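Local coordinates for macrolide export ATP-binding/permease protein macB (Actinobacillus actinomycetemcomitans, PDB 3FTJ) that probably exports macrolide antibiotics as the ATP-driven inner-membrane transporter of the tripartite MacAB-TdeA efflux system, represented here by its periplasmic region, at residues A[17-22]-A[28-33]; A[35-40]-A[52-57]; A[192-197]-A[206-211]. All coordinates share one frame; numbering follows the deposited sequence.

Overall arrangement
From the N terminus, contact 1 closes first: strand 15-20 turns through a short loop into helix 27-31, whose residues fold back on the strand end. Contact 2 follows, closing the connection from helix 37-44 to strand 49-64. After a long excursion, contact 3 closes helix 186-201 onto strand 206-209. The three lie in series, with no nesting or crossing, yet all reach one mixed sheet. There strand 206-209 pairs with 15-20, which pairs with 175-180, which in turn pairs with 49-64. The centres of the three contacts lie about 12 to 13 Å apart. L35 of contact 2 packs on I18 and N20 of contact 1, and D39 touches L197 of contact 3.

Contact 1: residues A[17-22]-A[28-33]; sequences TIFNGN and RSRHIQ
N20, R30 and S29 carry most of this contact, in which the end of strand 15-20 in the MacB periplasmic core domain is met by the short helix 27-31 that follows it. N20 contributes the largest buried surface. Its CB lies 3.3 Å from I32 O, in the loop leaving the helix, while its backbone O is approached by R30 CG at 3.6 Å. Beyond that point the R30 chain bends at chi3, which carries the guanidinium back alongside F19. R30 NH2 comes to 3.5 Å from F19 CD1, the carbon lying at the guanidinium edge; the two planes are 55° apart, too inclined for a parallel stack. R30 also touches F24 and F207.

At G21 the backbone turns with a positive phi (99°), bringing its CA to 3.4 Å from S29 OG. The serine hydroxyl is itself held twice: it bonds to D26 O within the connecting loop and accepts a backbone bond from the strand end. That second bond, N22 N to S29 OG, is 3.0 Å long and bent to 140° at the hydrogen.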
ATOM      1  N   THR A  17      -3.279   8.072   4.555  1.00 27.80           N
ATOM      2  CA  THR A  17      -3.458   6.624   4.572  1.00 23.99           C
ATOM      3  C   THR A  17      -4.504   6.255   5.610  1.00 24.34           C
ATOM      4  O   THR A  17      -4.394   6.624   6.781  1.00 26.08           O
ATOM      5  CB  THR A  17      -2.134   5.886   4.873  1.00 26.22           C
ATOM      6  OG1 THR A  17      -1.137   6.282   3.921  1.00 23.75           O
ATOM      7  CG2 THR A  17      -2.324   4.362   4.804  1.00 23.27           C
ATOM      8  N   ILE A  18      -5.528   5.537   5.168  1.00 19.81           N
ATOM      9  CA  ILE A  18      -6.595   5.092   6.046  1.00 18.57           C
ATOM     10  C   ILE A  18      -6.350   3.645   6.490  1.00 22.33           C
ATOM     11  O   ILE A  18      -6.122   2.766   5.658  1.00 18.71           O
ATOM     12  CB  ILE A  18      -7.944   5.208   5.338  1.00 20.90           C
ATOM     13  CG1 ILE A  18      -8.078   6.601   4.715  1.00 23.49           C
ATOM     14  CG2 ILE A  18      -9.081   4.936   6.309  1.00 21.79           C
ATOM     15  CD1 ILE A  18      -8.833   6.621   3.426  1.00 24.73           C
ATOM     16  N   PHE A  19      -6.395   3.416   7.801  1.00 19.45           N
ATOM     17  CA  PHE A  19      -6.107   2.114   8.399  1.00 21.60           C
ATOM     18  C   PHE A  19      -7.304   1.584   9.184  1.00 23.05           C
ATOM     19  O   PHE A  19      -8.067   2.358   9.750  1.00 20.73           O
ATOM     20  CB  PHE A  19      -4.943   2.233   9.386  1.00 22.71           C
ATOM     21  CG  PHE A  19      -3.615   2.480   8.742  1.00 27.87           C
ATOM     22  CD1 PHE A  19      -2.858   1.429   8.262  1.00 26.70           C
ATOM     23  CD2 PHE A  19      -3.112   3.763   8.636  1.00 27.82           C
ATOM     24  CE1 PHE A  19      -1.633   1.651   7.673  1.00 27.12           C
ATOM     25  CE2 PHE A  19      -1.885   3.988   8.052  1.00 25.96           C
ATOM     26  CZ  PHE A  19      -1.145   2.932   7.573  1.00 25.95           C
ATOM     27  N   ASN A  20      -7.440   0.262   9.245  1.00 19.78           N
ATOM     28  CA  ASN A  20      -8.424  -0.362  10.119  1.00 21.61           C
ATOM     29  C   ASN A  20      -8.094  -0.097  11.577  1.00 24.30           C
ATOM     30  O   ASN A  20      -6.923  -0.019  11.945  1.00 23.71           O
ATOM     31  CB  ASN A  20      -8.456  -1.873   9.889  1.00 19.72           C
ATOM     32  CG  ASN A  20      -8.839  -2.232   8.477  1.00 18.24           C
ATOM     33  OD1 ASN A  20      -8.078  -2.867   7.758  1.00 17.16           O
ATOM     34  ND2 ASN A  20     -10.017  -1.804   8.065  1.00 17.98           N
ATOM     35  N   GLY A  21      -9.123   0.030  12.407  1.00 24.63           N
ATOM     36  CA  GLY A  21      -8.918   0.129  13.839  1.00 28.36           C
ATOM     37  C   GLY A  21      -8.954   1.547  14.371  1.00 30.69           C
ATOM     38  O   GLY A  21      -9.473   2.451  13.715  1.00 25.36           O
ATOM     39  N   ASN A  22      -8.375   1.739  15.554  1.00 33.20           N
ATOM     40  CA  ASN A  22      -8.490   2.999  16.283  1.00 36.56           C
ATOM     41  C   ASN A  22      -7.172   3.745  16.440  1.00 35.18           C
ATOM     42  O   ASN A  22      -7.152   4.906  16.846  1.00 39.94           O
ATOM     43  CB  ASN A  22      -9.115   2.745  17.654  1.00 39.62           C
ATOM     44  CG  ASN A  22     -10.486   2.101  17.556  1.00 41.78           C
ATOM     45  OD1 ASN A  22     -10.806   1.172  18.302  1.00 44.80           O
ATOM     46  ND2 ASN A  22     -11.302   2.591  16.632  1.00 41.69           N
ATOM     47  N   ARG A  28      -5.035  -4.674  18.596  1.00 41.39           N
ATOM     48  CA  ARG A  28      -6.225  -5.510  18.509  1.00 45.15           C
ATOM     49  C   ARG A  28      -7.186  -5.053  17.412  1.00 47.19           C
ATOM     50  O   ARG A  28      -7.456  -5.797  16.463  1.00 44.47           O
ATOM     51  CB  ARG A  28      -6.946  -5.552  19.857  1.00 46.85           C
ATOM     52  CG  ARG A  28      -6.444  -6.635  20.796  1.00 49.26           C
ATOM     53  CD  ARG A  28      -6.933  -8.011  20.366  1.00 53.91           C
ATOM     54  NE  ARG A  28      -6.198  -8.549  19.223  1.00 52.41           N
ATOM     55  CZ  ARG A  28      -6.653  -8.567  17.972  1.00 51.51           C
ATOM     56  NH1 ARG A  28      -7.851  -8.071  17.685  1.00 49.56           N
ATOM     57  NH2 ARG A  28      -5.909  -9.086  17.007  1.00 45.23           N
ATOM     58  N   SER A  29      -7.701  -3.832  17.547  1.00 42.55           N
ATOM     59  CA  SER A  29      -8.666  -3.306  16.590  1.00 42.41           C
ATOM     60  C   SER A  29      -8.101  -3.280  15.173  1.00 36.05           C
ATOM     61  O   SER A  29      -8.863  -3.227  14.203  1.00 37.09           O
ATOM     62  CB  SER A  29      -9.154  -1.909  17.004  1.00 40.02           C
ATOM     63  OG  SER A  29      -8.117  -0.944  16.926  1.00 38.39           O
ATOM     64  N   ARG A  30      -6.773  -3.323  15.055  1.00 37.02           N
ATOM     65  CA  ARG A  30      -6.119  -3.239  13.747  1.00 37.01           C
ATOM     66  C   ARG A  30      -6.225  -4.543  12.960  1.00 36.42           C
ATOM     67  O   ARG A  30      -6.053  -4.553  11.738  1.00 35.38           O
ATOM     68  CB  ARG A  30      -4.645  -2.806  13.874  1.00 38.84           C
ATOM     69  CG  ARG A  30      -4.440  -1.317  14.198  1.00 36.82           C
ATOM     70  CD  ARG A  30      -2.979  -0.877  14.064  1.00 36.64           C
ATOM     71  NE  ARG A  30      -2.618  -0.517  12.691  1.00 40.28           N
ATOM     72  CZ  ARG A  30      -1.728  -1.164  11.937  1.00 44.42           C
ATOM     73  NH1 ARG A  30      -1.074  -2.223  12.410  1.00 45.02           N
ATOM     74  NH2 ARG A  30      -1.481  -0.747  10.701  1.00 35.48           N
ATOM     75  N   HIS A  31      -6.508  -5.637  13.661  1.00 37.50           N
ATOM     76  CA  HIS A  31      -6.649  -6.939  13.014  1.00 34.44           C
ATOM     77  C   HIS A  31      -7.974  -7.075  12.259  1.00 31.91           C
ATOM     78  O   HIS A  31      -8.049  -7.785  11.261  1.00 30.50           O
ATOM     79  CB  HIS A  31      -6.519  -8.066  14.039  1.00 32.17           C
ATOM     80  CG  HIS A  31      -5.112  -8.335  14.471  1.00 41.09           C
ATOM     81  ND1 HIS A  31      -4.494  -7.630  15.486  1.00 45.53           N
ATOM     82  CD2 HIS A  31      -4.203  -9.242  14.041  1.00 38.39           C
ATOM     83  CE1 HIS A  31      -3.270  -8.091  15.659  1.00 40.46           C
ATOM     84  NE2 HIS A  31      -3.066  -9.068  14.792  1.00 41.71           N
ATOM     85  N   ILE A  32      -9.013  -6.397  12.736  1.00 27.96           N
ATOM     86  CA  ILE A  32     -10.324  -6.497  12.109  1.00 29.99           C
ATOM     87  C   ILE A  32     -10.351  -5.727  10.798  1.00 25.88           C
ATOM     88  O   ILE A  32     -10.203  -4.508  10.788  1.00 25.34           O
ATOM     89  CB  ILE A  32     -11.424  -5.917  13.010  1.00 29.12           C
ATOM     90  CG1 ILE A  32     -11.176  -6.288  14.472  1.00 34.88           C
ATOM     91  CG2 ILE A  32     -12.799  -6.370  12.521  1.00 28.68           C
ATOM     92  CD1 ILE A  32     -11.446  -7.734  14.774  1.00 37.26           C
ATOM     93  N   GLN A  33     -10.557  -6.432   9.691  1.00 19.83           N
ATOM     94  CA  GLN A  33     -10.556  -5.785   8.383  1.00 19.44           C
ATOM     95  C   GLN A  33     -11.938  -5.296   7.964  1.00 23.95           C
ATOM     96  O   GLN A  33     -12.787  -6.099   7.590  1.00 25.31           O
ATOM     97  CB  GLN A  33     -10.063  -6.756   7.319  1.00 22.18           C
ATOM     98  CG  GLN A  33      -8.582  -6.852   7.197  1.00 22.26           C
ATOM     99  CD  GLN A  33      -8.171  -7.550   5.919  1.00 24.45           C
ATOM    100  OE1 GLN A  33      -8.723  -8.601   5.554  1.00 21.51           O
ATOM    101  NE2 GLN A  33      -7.192  -6.976   5.231  1.00 24.12           N
TER

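Contact 2: residues A[35-40]-A[52-57]; sequences LKISDA and VTPNTS
A40 and V52 mark the nearest backbone approach, their CA atoms 6.4 Å apart, where the first turn of helix 37-44 lies against strand 49-64. The CB atoms of A40, V52 and P54 are directed into the interface, whereas T53 and N55 point theirs away from the helix. V52 CG1 does the touching at this end. It is placed anti to the backbone N (chi1 179°) and reaches A40 CB at 3.7 Å, with A40 O at 3.6 Å. A40 CB also lies 4.2 Å from P54 CG, on the next inward-facing residue of the strand.

I37 meets the same proline further along its ring. Its CD1 reaches P54 CB at 3.6 Å, and the two side chains cross at about a right angle, so that CD1 alone of the isoleucine side chain makes the touch. Y160 of helix 160-168 packs against both residues.

The helix belongs to a beta-alpha-beta unit: strands 15-20 and 49-64 run parallel in the sheet with strand 175-180 between them, antiparallel to both. Backbone bonds pair T53 with T177, and N55 with G174 just ahead of that middle strand.

The helix start is secured separately. K36 occupies the N-cap position, and its backbone N bonds to D39 OD2 at 3.0 Å, an angle of 148° at the hydrogen. The donor stands well out of the carboxylate plane, by 54°. D39 OD2 is also hydrogen-bonded with H201 NE2, linking the turn to the end of helix 186-201, and A40 N closes onto K36 O at 3.2 Å.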
ATOM      1  N   LEU A  35     -12.077  -2.143   6.004  1.00 19.53           N
ATOM      2  CA  LEU A  35     -11.836  -1.446   4.744  1.00 20.78           C
ATOM      3  C   LEU A  35     -12.052  -2.421   3.584  1.00 20.18           C
ATOM      4  O   LEU A  35     -11.582  -3.556   3.636  1.00 20.13           O
ATOM      5  CB  LEU A  35     -10.416  -0.871   4.710  1.00 19.30           C
ATOM      6  CG  LEU A  35     -10.173   0.286   5.689  1.00 19.25           C
ATOM      7  CD1 LEU A  35      -8.702   0.673   5.749  1.00 19.77           C
ATOM      8  CD2 LEU A  35     -11.033   1.494   5.299  1.00 22.62           C
ATOM      9  N   LYS A  36     -12.760  -1.973   2.550  1.00 19.13           N
ATOM     10  CA  LYS A  36     -13.072  -2.805   1.388  1.00 20.78           C
ATOM     11  C   LYS A  36     -12.690  -2.113   0.100  1.00 17.94           C
ATOM     12  O   LYS A  36     -12.610  -0.888   0.036  1.00 18.61           O
ATOM     13  CB  LYS A  36     -14.573  -3.106   1.306  1.00 21.19           C
ATOM     14  CG  LYS A  36     -15.258  -3.406   2.607  1.00 22.50           C
ATOM     15  CD  LYS A  36     -16.736  -3.565   2.369  1.00 24.65           C
ATOM     16  CE  LYS A  36     -17.494  -3.900   3.641  1.00 36.62           C
ATOM     17  NZ  LYS A  36     -18.919  -4.327   3.345  1.00 42.18           N
ATOM     18  N   ILE A  37     -12.501  -2.906  -0.943  1.00 18.76           N
ATOM     19  CA  ILE A  37     -12.244  -2.375  -2.278  1.00 20.44           C
ATOM     20  C   ILE A  37     -13.362  -1.432  -2.733  1.00 20.32           C
ATOM     21  O   ILE A  37     -13.100  -0.434  -3.407  1.00 21.77           O
ATOM     22  CB  ILE A  37     -12.049  -3.513  -3.302  1.00 19.79           C
ATOM     23  CG1 ILE A  37     -10.739  -4.247  -3.014  1.00 15.64           C
ATOM     24  CG2 ILE A  37     -12.053  -2.970  -4.724  1.00 23.86           C
ATOM     25  CD1 ILE A  37      -9.518  -3.345  -3.029  1.00 13.60           C
ATOM     26  N   SER A  38     -14.601  -1.725  -2.345  1.00 21.72           N
ATOM     27  CA  SER A  38     -15.724  -0.855  -2.709  1.00 24.61           C
ATOM     28  C   SER A  38     -15.630   0.513  -2.021  1.00 24.81           C
ATOM     29  O   SER A  38     -16.021   1.527  -2.600  1.00 23.38           O
ATOM     30  CB  SER A  38     -17.067  -1.511  -2.391  1.00 24.83           C
ATOM     31  OG  SER A  38     -17.167  -1.851  -1.022  1.00 22.96           O
ATOM     32  N   ASP A  39     -15.128   0.529  -0.785  1.00 19.75           N
ATOM     33  CA  ASP A  39     -14.769   1.773  -0.127  1.00 17.79           C
ATOM     34  C   ASP A  39     -13.794   2.555  -1.018  1.00 23.38           C
ATOM     35  O   ASP A  39     -14.013   3.738  -1.294  1.00 20.54           O
ATOM     36  CB  ASP A  39     -14.111   1.511   1.231  1.00 21.93           C
ATOM     37  CG  ASP A  39     -15.058   0.885   2.246  1.00 24.19           C
ATOM     38  OD1 ASP A  39     -16.293   0.929   2.056  1.00 21.33           O
ATOM     39  OD2 ASP A  39     -14.547   0.347   3.252  1.00 23.95           O
ATOM     40  N   ALA A  40     -12.728   1.890  -1.470  1.00 18.28           N
ATOM     41  CA  ALA A  40     -11.730   2.523  -2.329  1.00 21.01           C
ATOM     42  C   ALA A  40     -12.334   3.025  -3.641  1.00 23.91           C
ATOM     43  O   ALA A  40     -11.947   4.077  -4.148  1.00 23.82           O
ATOM     44  CB  ALA A  40     -10.568   1.565  -2.611  1.00 19.79           C
ATOM     45  N   VAL A  52      -6.383   6.642  -5.584  1.00 28.65           N
ATOM     46  CA  VAL A  52      -6.664   5.763  -4.459  1.00 25.19           C
ATOM     47  C   VAL A  52      -5.903   4.446  -4.624  1.00 23.55           C
ATOM     48  O   VAL A  52      -5.998   3.790  -5.665  1.00 23.58           O
ATOM     49  CB  VAL A  52      -8.166   5.477  -4.376  1.00 24.74           C
ATOM     50  CG1 VAL A  52      -8.475   4.530  -3.224  1.00 21.72           C
ATOM     51  CG2 VAL A  52      -8.941   6.793  -4.236  1.00 23.17           C
ATOM     52  N   THR A  53      -5.156   4.062  -3.594  1.00 23.61           N
ATOM     53  CA  THR A  53      -4.376   2.831  -3.626  1.00 20.37           C
ATOM     54  C   THR A  53      -4.741   1.893  -2.485  1.00 19.99           C
ATOM     55  O   THR A  53      -4.420   2.164  -1.333  1.00 19.41           O
ATOM     56  CB  THR A  53      -2.883   3.145  -3.531  1.00 23.81           C
ATOM     57  OG1 THR A  53      -2.524   4.017  -4.610  1.00 31.51           O
ATOM     58  CG2 THR A  53      -2.068   1.872  -3.609  1.00 20.64           C
ATOM     59  N   PRO A  54      -5.425   0.790  -2.802  1.00 17.19           N
ATOM     60  CA  PRO A  54      -5.746  -0.238  -1.805  1.00 20.48           C
ATOM     61  C   PRO A  54      -4.469  -0.969  -1.399  1.00 19.56           C
ATOM     62  O   PRO A  54      -3.541  -1.031  -2.195  1.00 22.22           O
ATOM     63  CB  PRO A  54      -6.679  -1.190  -2.565  1.00 20.34           C
ATOM     64  CG  PRO A  54      -7.117  -0.423  -3.795  1.00 21.18           C
ATOM     65  CD  PRO A  54      -5.985   0.482  -4.129  1.00 19.56           C
ATOM     66  N   ASN A  55      -4.411  -1.500  -0.186  1.00 18.84           N
ATOM     67  CA  ASN A  55      -3.214  -2.214   0.266  1.00 19.65           C
ATOM     68  C   ASN A  55      -3.567  -3.353   1.205  1.00 21.97           C
ATOM     69  O   ASN A  55      -4.105  -3.135   2.288  1.00 22.16           O
ATOM     70  CB  ASN A  55      -2.228  -1.249   0.952  1.00 18.25           C
ATOM     71  CG  ASN A  55      -0.907  -1.921   1.351  1.00 29.66           C
ATOM     72  OD1 ASN A  55      -0.878  -3.060   1.831  1.00 23.88           O
ATOM     73  ND2 ASN A  55       0.193  -1.199   1.162  1.00 31.36           N
ATOM     74  N   THR A  56      -3.282  -4.573   0.772  1.00 20.71           N
ATOM     75  CA  THR A  56      -3.336  -5.727   1.652  1.00 21.60           C
ATOM     76  C   THR A  56      -2.000  -6.443   1.509  1.00 19.43           C
ATOM     77  O   THR A  56      -1.267  -6.204   0.557  1.00 17.95           O
ATOM     78  CB  THR A  56      -4.461  -6.673   1.254  1.00 18.58           C
ATOM     79  OG1 THR A  56      -4.547  -7.739   2.206  1.00 22.81           O
ATOM     80  CG2 THR A  56      -4.194  -7.247  -0.122  1.00 21.63           C
ATOM     81  N   SER A  57      -1.657  -7.297   2.459  1.00 20.10           N
ATOM     82  CA  SER A  57      -0.438  -8.078   2.310  1.00 20.55           C
ATOM     83  C   SER A  57      -0.497  -9.371   3.095  1.00 25.38           C
ATOM     84  O   SER A  57      -1.413  -9.593   3.899  1.00 24.78           O
ATOM     85  CB  SER A  57       0.798  -7.281   2.732  1.00 25.59           C
ATOM     86  OG  SER A  57       0.778  -6.992   4.116  1.00 30.25           O
TER

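Contact 3: residues A[192-197]-A[206-211]; sequences SLTELL and FFIMNS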
ATOM      1  N   SER A 192     -14.029  15.442   5.044  1.00 22.39           N
ATOM      2  CA  SER A 192     -14.965  14.859   4.082  1.00 26.88           C
ATOM      3  C   SER A 192     -14.735  13.354   3.980  1.00 26.75           C
ATOM      4  O   SER A 192     -15.674  12.559   3.955  1.00 26.66           O
ATOM      5  CB  SER A 192     -14.774  15.483   2.699  1.00 29.20           C
ATOM      6  OG  SER A 192     -14.729  16.897   2.766  1.00 33.12           O
ATOM      7  N   LEU A 193     -13.465  12.980   3.914  1.00 22.53           N
ATOM      8  CA  LEU A 193     -13.054  11.598   3.778  1.00 25.41           C
ATOM      9  C   LEU A 193     -13.515  10.792   4.991  1.00 25.41           C
ATOM     10  O   LEU A 193     -14.045   9.691   4.856  1.00 23.21           O
ATOM     11  CB  LEU A 193     -11.534  11.561   3.640  1.00 27.94           C
ATOM     12  CG  LEU A 193     -10.868  10.352   3.013  1.00 34.55           C
ATOM     13  CD1 LEU A 193      -9.401  10.673   2.758  1.00 36.17           C
ATOM     14  CD2 LEU A 193     -11.012   9.165   3.934  1.00 31.09           C
ATOM     15  N   THR A 194     -13.315  11.359   6.179  1.00 24.58           N
ATOM     16  CA  THR A 194     -13.760  10.740   7.424  1.00 20.93           C
ATOM     17  C   THR A 194     -15.269  10.576   7.458  1.00 24.53           C
ATOM     18  O   THR A 194     -15.782   9.521   7.816  1.00 23.29           O
ATOM     19  CB  THR A 194     -13.356  11.570   8.638  1.00 21.54           C
ATOM     20  OG1 THR A 194     -11.928  11.635   8.716  1.00 28.11           O
ATOM     21  CG2 THR A 194     -13.910  10.949   9.917  1.00 24.94           C
ATOM     22  N   GLU A 195     -15.993  11.622   7.090  1.00 24.30           N
ATOM     23  CA  GLU A 195     -17.445  11.528   7.111  1.00 27.15           C
ATOM     24  C   GLU A 195     -17.974  10.497   6.118  1.00 23.31           C
ATOM     25  O   GLU A 195     -18.888   9.747   6.439  1.00 23.45           O
ATOM     26  CB  GLU A 195     -18.091  12.902   6.915  1.00 28.23           C
ATOM     27  CG  GLU A 195     -18.035  13.735   8.181  1.00 30.60           C
ATOM     28  CD  GLU A 195     -18.380  12.914   9.424  1.00 39.59           C
ATOM     29  OE1 GLU A 195     -19.449  12.261   9.432  1.00 42.89           O
ATOM     30  OE2 GLU A 195     -17.582  12.914  10.393  1.00 37.20           O
ATOM     31  N   LEU A 196     -17.384  10.446   4.925  1.00 21.85           N
ATOM     32  CA  LEU A 196     -17.816   9.485   3.915  1.00 23.74           C
ATOM     33  C   LEU A 196     -17.610   8.043   4.397  1.00 25.83           C
ATOM     34  O   LEU A 196     -18.528   7.218   4.325  1.00 22.48           O
ATOM     35  CB  LEU A 196     -17.093   9.719   2.588  1.00 25.85           C
ATOM     36  CG  LEU A 196     -17.373   8.755   1.426  1.00 23.22           C
ATOM     37  CD1 LEU A 196     -18.853   8.705   1.069  1.00 22.24           C
ATOM     38  CD2 LEU A 196     -16.547   9.153   0.206  1.00 24.50           C
ATOM     39  N   LEU A 197     -16.414   7.752   4.909  1.00 24.75           N
ATOM     40  CA  LEU A 197     -16.097   6.404   5.388  1.00 24.65           C
ATOM     41  C   LEU A 197     -16.913   5.980   6.601  1.00 23.14           C
ATOM     42  O   LEU A 197     -17.269   4.808   6.720  1.00 24.00           O
ATOM     43  CB  LEU A 197     -14.605   6.260   5.686  1.00 23.03           C
ATOM     44  CG  LEU A 197     -13.715   6.043   4.469  1.00 23.64           C
ATOM     45  CD1 LEU A 197     -12.278   6.316   4.842  1.00 28.51           C
ATOM     46  CD2 LEU A 197     -13.873   4.622   3.931  1.00 29.44           C
ATOM     47  N   PHE A 206     -11.881   3.153  11.782  1.00 24.18           N
ATOM     48  CA  PHE A 206     -10.688   3.344  10.965  1.00 21.99           C
ATOM     49  C   PHE A 206     -10.025   4.596  11.483  1.00 22.89           C
ATOM     50  O   PHE A 206     -10.632   5.353  12.238  1.00 25.10           O
ATOM     51  CB  PHE A 206     -11.081   3.569   9.501  1.00 22.57           C
ATOM     52  CG  PHE A 206     -12.006   4.737   9.304  1.00 23.40           C
ATOM     53  CD1 PHE A 206     -11.503   6.020   9.125  1.00 23.13           C
ATOM     54  CD2 PHE A 206     -13.378   4.557   9.321  1.00 22.66           C
ATOM     55  CE1 PHE A 206     -12.357   7.107   8.953  1.00 22.05           C
ATOM     56  CE2 PHE A 206     -14.242   5.631   9.155  1.00 24.14           C
ATOM     57  CZ  PHE A 206     -13.729   6.914   8.973  1.00 26.12           C
ATOM     58  N   PHE A 207      -8.784   4.828  11.082  1.00 23.83           N
ATOM     59  CA  PHE A 207      -8.124   6.078  11.431  1.00 26.38           C
ATOM     60  C   PHE A 207      -7.266   6.534  10.267  1.00 29.84           C
ATOM     61  O   PHE A 207      -6.905   5.734   9.402  1.00 26.10           O
ATOM     62  CB  PHE A 207      -7.303   5.945  12.718  1.00 27.95           C
ATOM     63  CG  PHE A 207      -6.209   4.914  12.652  1.00 29.30           C
ATOM     64  CD1 PHE A 207      -4.884   5.298  12.503  1.00 29.14           C
ATOM     65  CD2 PHE A 207      -6.499   3.562  12.764  1.00 27.46           C
ATOM     66  CE1 PHE A 207      -3.872   4.354  12.455  1.00 30.75           C
ATOM     67  CE2 PHE A 207      -5.486   2.609  12.721  1.00 27.45           C
ATOM     68  CZ  PHE A 207      -4.174   3.007  12.566  1.00 29.59           C
ATOM     69  N   ILE A 208      -6.959   7.826  10.239  1.00 28.49           N
ATOM     70  CA  ILE A 208      -6.253   8.417   9.114  1.00 25.53           C
ATOM     71  C   ILE A 208      -4.882   8.915   9.543  1.00 27.83           C
ATOM     72  O   ILE A 208      -4.738   9.553  10.586  1.00 30.13           O
ATOM     73  CB  ILE A 208      -7.075   9.560   8.495  1.00 29.38           C
ATOM     74  CG1 ILE A 208      -8.448   9.039   8.054  1.00 26.55           C
ATOM     75  CG2 ILE A 208      -6.330  10.189   7.325  1.00 32.50           C
ATOM     76  CD1 ILE A 208      -9.220  10.005   7.178  1.00 29.84           C
ATOM     77  N   MET A 209      -3.876   8.588   8.738  1.00 31.59           N
ATOM     78  CA  MET A 209      -2.505   9.013   8.976  1.00 31.00           C
ATOM     79  C   MET A 209      -2.122  10.015   7.903  1.00 29.83           C
ATOM     80  O   MET A 209      -2.241   9.734   6.716  1.00 30.00           O
ATOM     81  CB  MET A 209      -1.547   7.828   8.878  1.00 30.04           C
ATOM     82  CG  MET A 209      -1.760   6.725   9.885  1.00 36.38           C
ATOM     83  SD  MET A 209      -0.819   6.999  11.392  1.00 51.19           S
ATOM     84  CE  MET A 209      -2.092   7.612  12.493  1.00 41.64           C
ATOM     85  N   ASN A 210      -1.655  11.182   8.330  1.00 36.46           N
ATOM     86  CA  ASN A 210      -1.146  12.194   7.416  1.00 32.79           C
ATOM     87  C   ASN A 210      -0.210  13.144   8.148  1.00 35.18           C
ATOM     88  O   ASN A 210       0.126  12.919   9.312  1.00 34.44           O
ATOM     89  CB  ASN A 210      -2.296  12.965   6.761  1.00 31.03           C
ATOM     90  CG  ASN A 210      -3.283  13.503   7.769  1.00 34.56           C
ATOM     91  OD1 ASN A 210      -2.948  13.715   8.933  1.00 32.35           O
ATOM     92  ND2 ASN A 210      -4.511  13.733   7.328  1.00 30.86           N
ATOM     93  N   SER A 211       0.204  14.206   7.466  1.00 36.09           N
ATOM     94  CA  SER A 211       1.066  15.219   8.070  1.00 37.80           C
ATOM     95  C   SER A 211       0.484  15.728   9.389  1.00 34.47           C
ATOM     96  O   SER A 211       1.178  15.787  10.404  1.00 27.42           O
ATOM     97  CB  SER A 211       1.268  16.385   7.105  1.00 38.00           C
ATOM     98  OG  SER A 211       2.271  17.260   7.583  1.00 45.06           O
TER
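F206, the residue most covered here, packs on L197 where helix 186-201 meets strand 206-209; the local axes run nearly antiparallel, 162° between directions, with a closest approach of 10.0 Å. This is the helix-on-sheet layer at the strand that borders 15-20 in the domain's mixed sheet.

The aromatic packing comes first. L197 CB lies over one face of the F206 ring, 3.5 Å from its CZ, and L197 CD1 stands 4.2 Å above the ring plane, offset toward the rim. At the ring edge, near its plane, T194 O approaches F206 CZ at 3.5 Å, so the phenyl is bordered by both a side chain and a helix carbonyl. The phenylalanine takes its CG between its backbone N and carbonyl carbon (chi1 57°), a rotation that places the ring against L197 CB, with CZ beside T194 O. K204 makes a cation-pi contact with the same ring.

Aliphatic packing follows one helical turn earlier. I208 CD1 meets L193 CD2 at 3.8 Å, the two chains inclined to each other. An extended chi2 (-168°) in I208 carries that methyl out to the helix. I18 of strand 15-20 touches both L193 and L197 from the sheet.

Polar atoms are limited to T194. Its OG1 lies 3.5 Å from I208 CD1, but its hydrogen bond goes to E190 O, one turn back in its own helix.

With that hydroxyl satisfied internally, the side-chain contacts otherwise carbon on carbon, and T194 O meeting only a ring carbon at the edge, the interface probably relies on apolar burial, without hydrogen bonds between the two segments.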